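Local coordinates for conserved hypothetical protein MTH1747 (Methanothermobacter thermautotrophicus, PDB 1I36) that is of unknown function but binds NADP and resembles 3-hydroxyacid dehydrogenases in structure, at residues A[1-9]-A[19-29]; A[89-99]-A[152-160]. The protein carries 1 engineered substitution. One frame throughout, in Å; residues are numbered along the deposited sequence.

Contact 1: A[1-9]-A[19-29]. Engineered in segment 1-9: Leu-1 (natural residue Met). With NAP (NADP nicotinamide-adenine-dinucleotide phosphate), chain C.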
loop_
_atom_site.group_PDB
_atom_site.type_symbol
_atom_site.label_atom_id
_atom_site.label_comp_id
_atom_site.label_asym_id
_atom_site.label_seq_id
_atom_site.Cartn_x
_atom_site.Cartn_y
_atom_site.Cartn_z
ATOM N N LEU A 1 -32.844 -9.984 26.149
ATOM C CA LEU A 1 -34.227 -9.464 26.336
ATOM C C LEU A 1 -34.895 -9.572 24.974
ATOM O O LEU A 1 -35.156 -10.680 24.501
ATOM C CB LEU A 1 -34.175 -8.000 26.831
ATOM C CG LEU A 1 -35.336 -7.404 27.663
ATOM C CD1 LEU A 1 -36.352 -6.664 26.807
ATOM C CD2 LEU A 1 -36.001 -8.506 28.485
ATOM N N ARG A 2 -35.127 -8.429 24.335
ATOM C CA ARG A 2 -35.714 -8.377 23.004
ATOM C C ARG A 2 -34.848 -7.479 22.110
ATOM O O ARG A 2 -34.446 -6.391 22.524
ATOM C CB ARG A 2 -37.130 -7.776 23.044
ATOM C CG ARG A 2 -38.176 -8.599 23.806
ATOM C CD ARG A 2 -39.584 -8.311 23.313
ATOM N NE ARG A 2 -39.948 -6.899 23.412
ATOM C CZ ARG A 2 -40.868 -6.308 22.649
ATOM N NH1 ARG A 2 -41.520 -7.004 21.722
ATOM N NH2 ARG A 2 -41.148 -5.026 22.821
ATOM N N VAL A 3 -34.518 -7.955 20.916
ATOM C CA VAL A 3 -33.760 -7.139 19.963
ATOM C C VAL A 3 -34.678 -6.901 18.751
ATOM O O VAL A 3 -35.156 -7.845 18.118
ATOM C CB VAL A 3 -32.429 -7.817 19.506
ATOM C CG1 VAL A 3 -31.764 -6.990 18.400
ATOM C CG2 VAL A 3 -31.461 -7.938 20.689
ATOM N N GLY A 4 -34.968 -5.639 18.458
ATOM C CA GLY A 4 -35.817 -5.345 17.306
ATOM C C GLY A 4 -35.024 -4.959 16.068
ATOM O O GLY A 4 -33.987 -4.316 16.168
ATOM N N PHE A 5 -35.511 -5.375 14.905
ATOM C CA PHE A 5 -34.850 -5.077 13.639
ATOM C C PHE A 5 -35.730 -4.233 12.719
ATOM O O PHE A 5 -36.906 -4.543 12.507
ATOM C CB PHE A 5 -34.493 -6.384 12.886
ATOM C CG PHE A 5 -33.312 -7.112 13.454
ATOM C CD1 PHE A 5 -33.440 -7.902 14.589
ATOM C CD2 PHE A 5 -32.050 -6.962 12.884
ATOM C CE1 PHE A 5 -32.325 -8.530 15.156
ATOM C CE2 PHE A 5 -30.929 -7.594 13.447
ATOM C CZ PHE A 5 -31.066 -8.374 14.583
ATOM N N ILE A 6 -35.175 -3.141 12.211
ATOM C CA ILE A 6 -35.878 -2.328 11.226
ATOM C C ILE A 6 -35.177 -2.778 9.949
ATOM O O ILE A 6 -33.959 -2.600 9.800
ATOM C CB ILE A 6 -35.678 -0.838 11.447
ATOM C CG1 ILE A 6 -36.145 -0.440 12.850
ATOM C CG2 ILE A 6 -36.488 -0.065 10.399
ATOM C CD1 ILE A 6 -35.642 0.965 13.263
ATOM N N GLY A 7 -35.953 -3.377 9.052
ATOM C CA GLY A 7 -35.436 -3.950 7.829
ATOM C C GLY A 7 -35.169 -5.414 8.163
ATOM O O GLY A 7 -34.951 -5.750 9.331
ATOM N N PHE A 8 -35.325 -6.322 7.199
ATOM C CA PHE A 8 -35.022 -7.715 7.514
ATOM C C PHE A 8 -34.491 -8.413 6.299
ATOM O O PHE A 8 -35.125 -9.302 5.727
ATOM C CB PHE A 8 -36.205 -8.458 8.163
ATOM C CG PHE A 8 -35.782 -9.599 9.044
ATOM C CD1 PHE A 8 -35.522 -9.395 10.389
ATOM C CD2 PHE A 8 -35.587 -10.865 8.511
ATOM C CE1 PHE A 8 -35.057 -10.442 11.208
ATOM C CE2 PHE A 8 -35.129 -11.920 9.305
ATOM C CZ PHE A 8 -34.862 -11.701 10.655
ATOM N N GLY A 9 -33.332 -7.930 5.881
ATOM C CA GLY A 9 -32.637 -8.446 4.725
ATOM C C GLY A 9 -31.523 -9.379 5.130
ATOM O O GLY A 9 -31.626 -10.039 6.159
ATOM N N LEU A 19 -28.544 -14.546 17.214
ATOM C CA LEU A 19 -29.119 -14.116 18.489
ATOM C C LEU A 19 -30.225 -15.071 18.968
ATOM O O LEU A 19 -30.314 -15.408 20.150
ATOM C CB LEU A 19 -29.688 -12.689 18.351
ATOM C CG LEU A 19 -28.699 -11.557 18.027
ATOM C CD1 LEU A 19 -29.452 -10.280 17.740
ATOM C CD2 LEU A 19 -27.749 -11.333 19.214
ATOM N N ARG A 20 -31.098 -15.464 18.051
ATOM C CA ARG A 20 -32.194 -16.364 18.385
ATOM C C ARG A 20 -31.688 -17.726 18.901
ATOM O O ARG A 20 -32.199 -18.242 19.887
ATOM C CB ARG A 20 -33.096 -16.555 17.168
ATOM C CG ARG A 20 -34.423 -17.186 17.512
ATOM C CD ARG A 20 -35.376 -17.208 16.324
ATOM N NE ARG A 20 -36.696 -17.666 16.739
ATOM C CZ ARG A 20 -37.027 -18.940 16.920
ATOM N NH1 ARG A 20 -36.139 -19.906 16.708
ATOM N NH2 ARG A 20 -38.220 -19.240 17.402
ATOM N N SER A 21 -30.656 -18.263 18.264
ATOM C CA SER A 21 -30.071 -19.543 18.659
ATOM C C SER A 21 -29.458 -19.446 20.056
ATOM O O SER A 21 -29.265 -20.460 20.724
ATOM C CB SER A 21 -29.006 -19.975 17.647
ATOM O OG SER A 21 -27.864 -19.121 17.690
ATOM N N ARG A 22 -29.185 -18.225 20.518
ATOM C CA ARG A 22 -28.602 -18.048 21.845
ATOM C C ARG A 22 -29.631 -17.617 22.874
ATOM O O ARG A 22 -29.272 -17.171 23.968
ATOM C CB ARG A 22 -27.417 -17.090 21.823
ATOM C CG ARG A 22 -26.309 -17.484 20.852
ATOM C CD ARG A 22 -25.778 -18.881 21.126
ATOM N NE ARG A 22 -24.785 -19.239 20.133
ATOM C CZ ARG A 22 -23.487 -18.979 20.240
ATOM N NH1 ARG A 22 -23.014 -18.350 21.314
ATOM N NH2 ARG A 22 -22.659 -19.346 19.268
ATOM N N GLY A 23 -30.912 -17.746 22.516
ATOM C CA GLY A 23 -31.996 -17.431 23.441
ATOM C C GLY A 23 -32.585 -16.037 23.474
ATOM O O GLY A 23 -33.388 -15.712 24.354
ATOM N N VAL A 24 -32.220 -15.201 22.511
ATOM C CA VAL A 24 -32.728 -13.831 22.487
ATOM C C VAL A 24 -34.014 -13.775 21.683
ATOM O O VAL A 24 -34.118 -14.403 20.649
ATOM C CB VAL A 24 -31.667 -12.885 21.845
ATOM C CG1 VAL A 24 -32.198 -11.451 21.668
ATOM C CG2 VAL A 24 -30.418 -12.906 22.680
ATOM N N GLU A 25 -35.020 -13.057 22.170
ATOM C CA GLU A 25 -36.231 -12.938 21.376
ATOM C C GLU A 25 -35.998 -11.804 20.366
ATOM O O GLU A 25 -35.696 -10.699 20.758
ATOM C CB GLU A 25 -37.438 -12.573 22.230
ATOM C CG GLU A 25 -38.711 -12.902 21.461
ATOM C CD GLU A 25 -39.890 -12.043 21.828
ATOM O OE1 GLU A 25 -39.895 -11.445 22.930
ATOM O OE2 GLU A 25 -40.828 -11.982 20.999
ATOM N N VAL A 26 -36.058 -12.104 19.078
ATOM C CA VAL A 26 -35.840 -11.099 18.040
ATOM C C VAL A 26 -37.182 -10.748 17.416
ATOM O O VAL A 26 -37.977 -11.645 17.146
ATOM C CB VAL A 26 -34.848 -11.629 16.976
ATOM C CG1 VAL A 26 -33.561 -12.025 17.656
ATOM C CG2 VAL A 26 -35.376 -12.879 16.317
ATOM N N VAL A 27 -37.443 -9.452 17.213
ATOM C CA VAL A 27 -38.730 -9.017 16.649
ATOM C C VAL A 27 -38.568 -8.034 15.493
ATOM O O VAL A 27 -37.568 -7.338 15.400
ATOM C CB VAL A 27 -39.672 -8.345 17.718
ATOM C CG1 VAL A 27 -39.705 -9.139 19.024
ATOM C CG2 VAL A 27 -39.293 -6.910 17.963
ATOM N N THR A 28 -39.565 -7.978 14.621
ATOM C CA THR A 28 -39.513 -7.057 13.492
ATOM C C THR A 28 -40.941 -6.843 12.963
ATOM O O THR A 28 -41.819 -7.652 13.248
ATOM C CB THR A 28 -38.619 -7.635 12.353
ATOM O OG1 THR A 28 -38.270 -6.582 11.461
ATOM C CG2 THR A 28 -39.353 -8.699 11.575
ATOM N N SER A 29 -41.152 -5.749 12.225
ATOM C CA SER A 29 -42.448 -5.418 11.643
ATOM C C SER A 29 -42.407 -5.725 10.160
ATOM O O SER A 29 -41.535 -5.227 9.451
ATOM C CB SER A 29 -42.744 -3.938 11.845
ATOM O OG SER A 29 -43.964 -3.578 11.234
HETATM P PA NAP C . -31.104 -6.236 1.867
HETATM O O1A NAP C . -30.904 -5.058 1.043
HETATM O O2A NAP C . -30.395 -7.480 2.085
HETATM O O5B NAP C . -32.040 -5.870 3.202
HETATM C C5B NAP C . -32.622 -4.503 3.629
HETATM C C4B NAP C . -33.987 -4.948 3.879
HETATM O O4B NAP C . -34.519 -3.516 4.415
HETATM C C3B NAP C . -34.973 -4.898 3.132
HETATM O O3B NAP C . -35.120 -6.178 3.584
HETATM C C2B NAP C . -36.284 -4.247 2.932
HETATM O O2B NAP C . -37.484 -4.626 2.939
HETATM C C1B NAP C . -35.924 -3.383 3.984
HETATM N N9A NAP C . -36.297 -1.982 3.701
HETATM C C8A NAP C . -36.190 -1.076 2.642
HETATM N N7A NAP C . -36.782 0.066 2.917
HETATM C C5A NAP C . -37.293 -0.072 4.193
HETATM C C6A NAP C . -38.038 0.801 5.051
HETATM N N6A NAP C . -38.387 2.033 4.675
HETATM N N1A NAP C . -38.403 0.331 6.306
HETATM C C2A NAP C . -38.063 -0.928 6.705
HETATM N N3A NAP C . -37.370 -1.804 5.950
HETATM C C4A NAP C . -37.006 -1.306 4.694
HETATM O O3 NAP C . -29.794 -5.469 2.560
HETATM P PN NAP C . -28.519 -5.964 3.568
HETATM O O1N NAP C . -27.484 -6.651 2.725
HETATM O O2N NAP C . -29.208 -6.731 4.612
HETATM O O5D NAP C . -27.835 -4.736 4.296
HETATM C C5D NAP C . -28.572 -3.892 5.218
HETATM C C4D NAP C . -27.715 -2.681 5.540
HETATM O O4D NAP C . -26.379 -2.955 6.058
HETATM C C3D NAP C . -27.459 -1.739 4.337
HETATM O O3D NAP C . -27.505 -0.308 4.640
HETATM C C2D NAP C . -26.116 -2.120 3.812
HETATM O O2D NAP C . -25.476 -1.092 3.113
HETATM C C1D NAP C . -25.390 -2.564 5.101
HETATM N N1N NAP C . -24.307 -3.538 4.883
HETATM C C2N NAP C . -24.583 -4.782 4.299
HETATM C C3N NAP C . -23.460 -5.661 4.143
HETATM C C7N NAP C . -23.603 -6.984 3.556
HETATM O O7N NAP C . -22.619 -7.738 3.437
HETATM N N7N NAP C . -24.803 -7.449 3.125
HETATM C C4N NAP C . -22.183 -5.241 4.575
HETATM C C5N NAP C . -21.942 -4.032 5.134
HETATM C C6N NAP C . -23.005 -3.181 5.291
HETATM P P2B NAP C . -38.048 -4.973 1.413
HETATM O O1X NAP C . -37.426 -6.247 0.917
HETATM O O2X NAP C . -39.451 -5.090 1.709
HETATM O O3X NAP C . -37.629 -3.873 0.570
HETATM O O HOH W 1 -42.194 -9.877 21.603
HETATM O O HOH W 2 -39.361 -3.467 11.832
#
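The first beta-alpha-beta unit of the Rossmann-type NADP-binding domain brings strand 2-6 beside strand 25-28, with Val-3 and Phe-5 bonded to Val-27. The two strand axes run the same way at 28° and approach to 4.7 Å. Val-27 N donates to Val-3 O (2.9 Å), Phe-5 N to Val-27 O, and Val-3 N to Glu-25 O; the bond from Glu-25 N to O of the engineered Leu-1 is weak. Gly-23, at positive phi, ends helix 10-21 in a Schellman motif. On the face of Val-3 and Phe-5, Leu-19 CD1 meets Val-3 CG1 and the edge of the Phe-5 ring, 4.0 Å from CZ, while Val-3 CG2 packs on Val-24 CG1 at 3.7 Å. The other face carries Arg-2 and Glu-25 side by side. Arg-2 CD lies 3.2 Å from Glu-25 OE1, but NE stays 4.6 Å from that oxygen, beyond a salt bridge; water 1 joins Arg-2 NH1 to Glu-25 OE2, while Asp-53 forms a salt bridge with Arg-2 and Thr-47 bonds to Glu-25. Past the strand, Gly-7 and Gly-9 are consistent with the glycine-rich turn of a Rossmann fold: a side chain on either would run into NAP, and Gly-9 CA lies 3.1 Å from NAP O5B. With its hydroxyl anti to the backbone N (chi1 -163°), Thr-28 donates from OG1 to Phe-5 O at 2.7 Å, from above the carbonyl plane.

Contact 2: A[89-99]-A[152-160]. With NAP (NADP nicotinamide-adenine-dinucleotide phosphate), chain C.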
loop_
_atom_site.group_PDB
_atom_site.type_symbol
_atom_site.label_atom_id
_atom_site.label_comp_id
_atom_site.label_asym_id
_atom_site.label_seq_id
_atom_site.Cartn_x
_atom_site.Cartn_y
_atom_site.Cartn_z
ATOM N N ASN A 89 -24.695 1.290 5.352
ATOM C CA ASN A 89 -23.506 1.835 4.703
ATOM C C ASN A 89 -23.776 3.256 4.263
ATOM O O ASN A 89 -24.151 3.491 3.122
ATOM C CB ASN A 89 -23.069 0.984 3.499
ATOM C CG ASN A 89 -21.781 1.500 2.863
ATOM O OD1 ASN A 89 -20.904 2.048 3.552
ATOM N ND2 ASN A 89 -21.680 1.368 1.534
ATOM N N ILE A 90 -23.657 4.196 5.213
ATOM C CA ILE A 90 -23.843 5.612 4.962
ATOM C C ILE A 90 -22.598 6.365 5.430
ATOM O O ILE A 90 -21.814 5.865 6.226
ATOM C CB ILE A 90 -25.118 6.179 5.667
ATOM C CG1 ILE A 90 -25.176 5.735 7.149
ATOM C CG2 ILE A 90 -26.367 5.686 4.923
ATOM C CD1 ILE A 90 -26.336 6.402 7.958
ATOM N N SER A 91 -22.425 7.577 4.940
ATOM C CA SER A 91 -21.242 8.358 5.285
ATOM C C SER A 91 -21.217 8.733 6.752
ATOM O O SER A 91 -22.288 8.817 7.407
ATOM C CB SER A 91 -21.188 9.624 4.432
ATOM O OG SER A 91 -22.117 10.614 4.905
ATOM N N PRO A 92 -20.013 9.024 7.283
ATOM C CA PRO A 92 -19.929 9.397 8.699
ATOM C C PRO A 92 -20.814 10.592 9.036
ATOM O O PRO A 92 -21.415 10.614 10.095
ATOM C CB PRO A 92 -18.452 9.715 8.882
ATOM C CG PRO A 92 -17.781 8.641 8.009
ATOM C CD PRO A 92 -18.669 8.715 6.726
ATOM N N GLU A 93 -20.918 11.565 8.133
ATOM C CA GLU A 93 -21.771 12.736 8.424
ATOM C C GLU A 93 -23.253 12.329 8.411
ATOM O O GLU A 93 -24.027 12.823 9.223
ATOM C CB GLU A 93 -21.519 13.909 7.476
ATOM C CG GLU A 93 -22.171 15.237 7.916
ATOM C CD GLU A 93 -21.753 15.718 9.330
ATOM O OE1 GLU A 93 -22.608 16.187 10.081
ATOM O OE2 GLU A 93 -20.576 15.664 9.701
ATOM N N THR A 94 -23.638 11.402 7.531
ATOM C CA THR A 94 -25.034 10.924 7.501
ATOM C C THR A 94 -25.360 10.205 8.823
ATOM O O THR A 94 -26.483 10.338 9.370
ATOM C CB THR A 94 -25.280 10.014 6.260
ATOM O OG1 THR A 94 -24.799 10.693 5.109
ATOM C CG2 THR A 94 -26.792 9.770 6.028
ATOM N N VAL A 95 -24.377 9.462 9.356
ATOM C CA VAL A 95 -24.526 8.758 10.628
ATOM C C VAL A 95 -24.759 9.792 11.766
ATOM O O VAL A 95 -25.663 9.628 12.604
ATOM C CB VAL A 95 -23.223 7.926 10.961
ATOM C CG1 VAL A 95 -23.348 7.229 12.312
ATOM C CG2 VAL A 95 -23.011 6.819 9.883
ATOM N N ARG A 96 -23.979 10.865 11.756
ATOM C CA ARG A 96 -24.089 11.908 12.781
ATOM C C ARG A 96 -25.495 12.536 12.724
ATOM O O ARG A 96 -26.083 12.836 13.758
ATOM C CB ARG A 96 -23.006 12.983 12.603
ATOM C CG ARG A 96 -21.555 12.479 12.824
ATOM C CD ARG A 96 -20.502 13.619 12.771
ATOM N NE ARG A 96 -19.164 13.030 12.719
ATOM C CZ ARG A 96 -18.461 12.853 11.602
ATOM N NH1 ARG A 96 -18.940 13.263 10.441
ATOM N NH2 ARG A 96 -17.367 12.102 11.619
ATOM N N MET A 97 -26.043 12.710 11.519
ATOM C CA MET A 97 -27.389 13.268 11.357
ATOM C C MET A 97 -28.429 12.259 11.807
ATOM O O MET A 97 -29.434 12.625 12.432
ATOM C CB MET A 97 -27.609 13.713 9.898
ATOM C CG MET A 97 -26.701 14.887 9.540
ATOM S SD MET A 97 -26.877 16.347 10.689
ATOM C CE MET A 97 -25.577 16.146 11.674
ATOM N N ALA A 98 -28.223 10.983 11.488
ATOM C CA ALA A 98 -29.155 9.955 11.942
ATOM C C ALA A 98 -29.156 9.938 13.474
ATOM O O ALA A 98 -30.206 9.776 14.100
ATOM C CB ALA A 98 -28.776 8.585 11.393
ATOM N N SER A 99 -27.987 10.128 14.075
ATOM C CA SER A 99 -27.875 10.217 15.533
ATOM C C SER A 99 -28.755 11.357 16.092
ATOM O O SER A 99 -29.430 11.184 17.109
ATOM C CB SER A 99 -26.439 10.521 15.947
ATOM O OG SER A 99 -26.326 10.326 17.347
ATOM N N PRO A 152 -20.757 8.700 17.531
ATOM C CA PRO A 152 -21.372 8.243 16.275
ATOM C C PRO A 152 -20.586 8.819 15.110
ATOM O O PRO A 152 -20.207 9.981 15.150
ATOM C CB PRO A 152 -22.766 8.854 16.348
ATOM C CG PRO A 152 -23.065 8.713 17.866
ATOM C CD PRO A 152 -21.775 9.286 18.435
ATOM N N GLY A 153 -20.318 8.000 14.096
ATOM C CA GLY A 153 -19.550 8.478 12.969
ATOM C C GLY A 153 -18.128 7.897 12.977
ATOM O O GLY A 153 -17.562 7.669 11.896
ATOM N N ASP A 154 -17.565 7.610 14.162
ATOM C CA ASP A 154 -16.202 7.074 14.232
ATOM C C ASP A 154 -16.058 5.695 13.622
ATOM O O ASP A 154 -15.156 5.489 12.808
ATOM C CB ASP A 154 -15.631 7.080 15.657
ATOM C CG ASP A 154 -15.448 8.482 16.204
ATOM O OD1 ASP A 154 -15.424 9.455 15.422
ATOM O OD2 ASP A 154 -15.288 8.609 17.427
ATOM N N ALA A 155 -16.971 4.779 13.949
ATOM C CA ALA A 155 -16.920 3.422 13.383
ATOM C C ALA A 155 -17.042 3.430 11.848
ATOM O O ALA A 155 -16.287 2.738 11.147
ATOM C CB ALA A 155 -18.016 2.567 14.010
ATOM N N SER A 156 -18.019 4.177 11.328
ATOM C CA SER A 156 -18.192 4.304 9.887
ATOM C C SER A 156 -16.945 4.957 9.252
ATOM O O SER A 156 -16.539 4.571 8.152
ATOM C CB SER A 156 -19.464 5.106 9.566
ATOM O OG SER A 156 -20.581 4.252 9.875
ATOM N N ALA A 157 -16.360 5.952 9.914
ATOM C CA ALA A 157 -15.153 6.590 9.389
ATOM C C ALA A 157 -14.014 5.587 9.319
ATOM O O ALA A 157 -13.240 5.641 8.395
ATOM C CB ALA A 157 -14.707 7.792 10.267
ATOM N N ILE A 158 -13.797 4.841 10.399
ATOM C CA ILE A 158 -12.752 3.828 10.421
ATOM C C ILE A 158 -12.933 2.802 9.287
ATOM O O ILE A 158 -11.960 2.390 8.614
ATOM C CB ILE A 158 -12.737 3.075 11.773
ATOM C CG1 ILE A 158 -12.227 3.993 12.877
ATOM C CG2 ILE A 158 -11.797 1.827 11.682
ATOM C CD1 ILE A 158 -12.777 3.619 14.297
ATOM N N LYS A 159 -14.171 2.364 9.076
ATOM C CA LYS A 159 -14.442 1.381 8.030
ATOM C C LYS A 159 -14.107 1.930 6.629
ATOM O O LYS A 159 -13.449 1.258 5.811
ATOM C CB LYS A 159 -15.911 0.965 8.062
ATOM C CG LYS A 159 -16.284 -0.009 6.931
ATOM C CD LYS A 159 -17.738 -0.359 6.949
ATOM C CE LYS A 159 -18.117 -1.083 5.670
ATOM N NZ LYS A 159 -17.927 -0.139 4.525
ATOM N N MET A 160 -14.543 3.155 6.378
ATOM C CA MET A 160 -14.324 3.844 5.105
ATOM C C MET A 160 -12.823 4.116 4.899
ATOM O O MET A 160 -12.323 4.009 3.782
ATOM C CB MET A 160 -15.109 5.168 5.121
ATOM C CG MET A 160 -14.807 6.149 4.021
ATOM S SD MET A 160 -13.300 7.245 4.180
ATOM C CE MET A 160 -13.880 8.655 5.120
HETATM P PA NAP C . -31.104 -6.236 1.867
HETATM O O1A NAP C . -30.904 -5.058 1.043
HETATM O O2A NAP C . -30.395 -7.480 2.085
HETATM O O5B NAP C . -32.040 -5.870 3.202
HETATM C C5B NAP C . -32.622 -4.503 3.629
HETATM C C4B NAP C . -33.987 -4.948 3.879
HETATM O O4B NAP C . -34.519 -3.516 4.415
HETATM C C3B NAP C . -34.973 -4.898 3.132
HETATM O O3B NAP C . -35.120 -6.178 3.584
HETATM C C2B NAP C . -36.284 -4.247 2.932
HETATM O O2B NAP C . -37.484 -4.626 2.939
HETATM C C1B NAP C . -35.924 -3.383 3.984
HETATM N N9A NAP C . -36.297 -1.982 3.701
HETATM C C8A NAP C . -36.190 -1.076 2.642
HETATM N N7A NAP C . -36.782 0.066 2.917
HETATM C C5A NAP C . -37.293 -0.072 4.193
HETATM C C6A NAP C . -38.038 0.801 5.051
HETATM N N6A NAP C . -38.387 2.033 4.675
HETATM N N1A NAP C . -38.403 0.331 6.306
HETATM C C2A NAP C . -38.063 -0.928 6.705
HETATM N N3A NAP C . -37.370 -1.804 5.950
HETATM C C4A NAP C . -37.006 -1.306 4.694
HETATM O O3 NAP C . -29.794 -5.469 2.560
HETATM P PN NAP C . -28.519 -5.964 3.568
HETATM O O1N NAP C . -27.484 -6.651 2.725
HETATM O O2N NAP C . -29.208 -6.731 4.612
HETATM O O5D NAP C . -27.835 -4.736 4.296
HETATM C C5D NAP C . -28.572 -3.892 5.218
HETATM C C4D NAP C . -27.715 -2.681 5.540
HETATM O O4D NAP C . -26.379 -2.955 6.058
HETATM C C3D NAP C . -27.459 -1.739 4.337
HETATM O O3D NAP C . -27.505 -0.308 4.640
HETATM C C2D NAP C . -26.116 -2.120 3.812
HETATM O O2D NAP C . -25.476 -1.092 3.113
HETATM C C1D NAP C . -25.390 -2.564 5.101
HETATM N N1N NAP C . -24.307 -3.538 4.883
HETATM C C2N NAP C . -24.583 -4.782 4.299
HETATM C C3N NAP C . -23.460 -5.661 4.143
HETATM C C7N NAP C . -23.603 -6.984 3.556
HETATM O O7N NAP C . -22.619 -7.738 3.437
HETATM N N7N NAP C . -24.803 -7.449 3.125
HETATM C C4N NAP C . -22.183 -5.241 4.575
HETATM C C5N NAP C . -21.942 -4.032 5.134
HETATM C C6N NAP C . -23.005 -3.181 5.291
HETATM P P2B NAP C . -38.048 -4.973 1.413
HETATM O O1X NAP C . -37.426 -6.247 0.917
HETATM O O2X NAP C . -39.451 -5.090 1.709
HETATM O O3X NAP C . -37.629 -3.873 0.570
HETATM O O HOH W 3 -17.291 11.157 14.526
#
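Pro-92 and Val-95 pack against Gly-153 and Ser-156 where helices 92-101 and 154-182 start, their short segments running antiparallel at 166° and 8.8 Å apart. The Pro-92 ring sets CG over Ala-157, 3.6 Å from its N and close to its CB. The two methyls of Val-95 divide between Gly-153 and Ser-156: CG1, anti to its own N (chi1 178°), reaches Gly-153 N at 3.6 Å, and CG2 reaches Ser-156 OG, a hydroxyl bonded to Asp-109. One turn on, Ser-99 OG rests against Pro-152 CG. Arg-96 extends from CG to NE past Pro-152 O, with Pro-92 O over one face of its guanidinium, and its NH1 makes a salt bridge to Glu-93 OE2 (3.0 Å). Its NH2 donates to water 3, which also lies close to Pro-152 O and Asp-154 OD1. A leucine at this position would probably leave Glu-93 without its charged mate and take away the N-H that water 3 accepts from Arg-96. At the other end, Asn-89 N makes weak bonds to the NAP ribose oxygens O2D and O3D. No direct hydrogen bond crosses between the segments, which implies that apolar and backbone packing carries the join, with a water between Arg-96 and the start of the second helix on the polar side.

Overall arrangement
From the N terminus, contact 1 closes a short loop: the chain leaves strand 2-6, passes through helix 10-21 and returns as strand 25-28. The chain then adds strands 47-48, 59-62 and 83-86 with their helices before contact 2 opens at 89-99. That second loop is longer, with 52 residues between its segments, and takes in strands 106-112, 124-128 and 144-147 before 152-160 returns. The two loops follow in series, neither nested nor crossed. Contact 1 ties together neighbouring strands of the sheet, whereas contact 2 joins a helix of the nucleotide-binding region to the start of long helix 154-182. Their centres lie about 23 Å apart and their nearest atoms about 10 Å, yet both reach NAP.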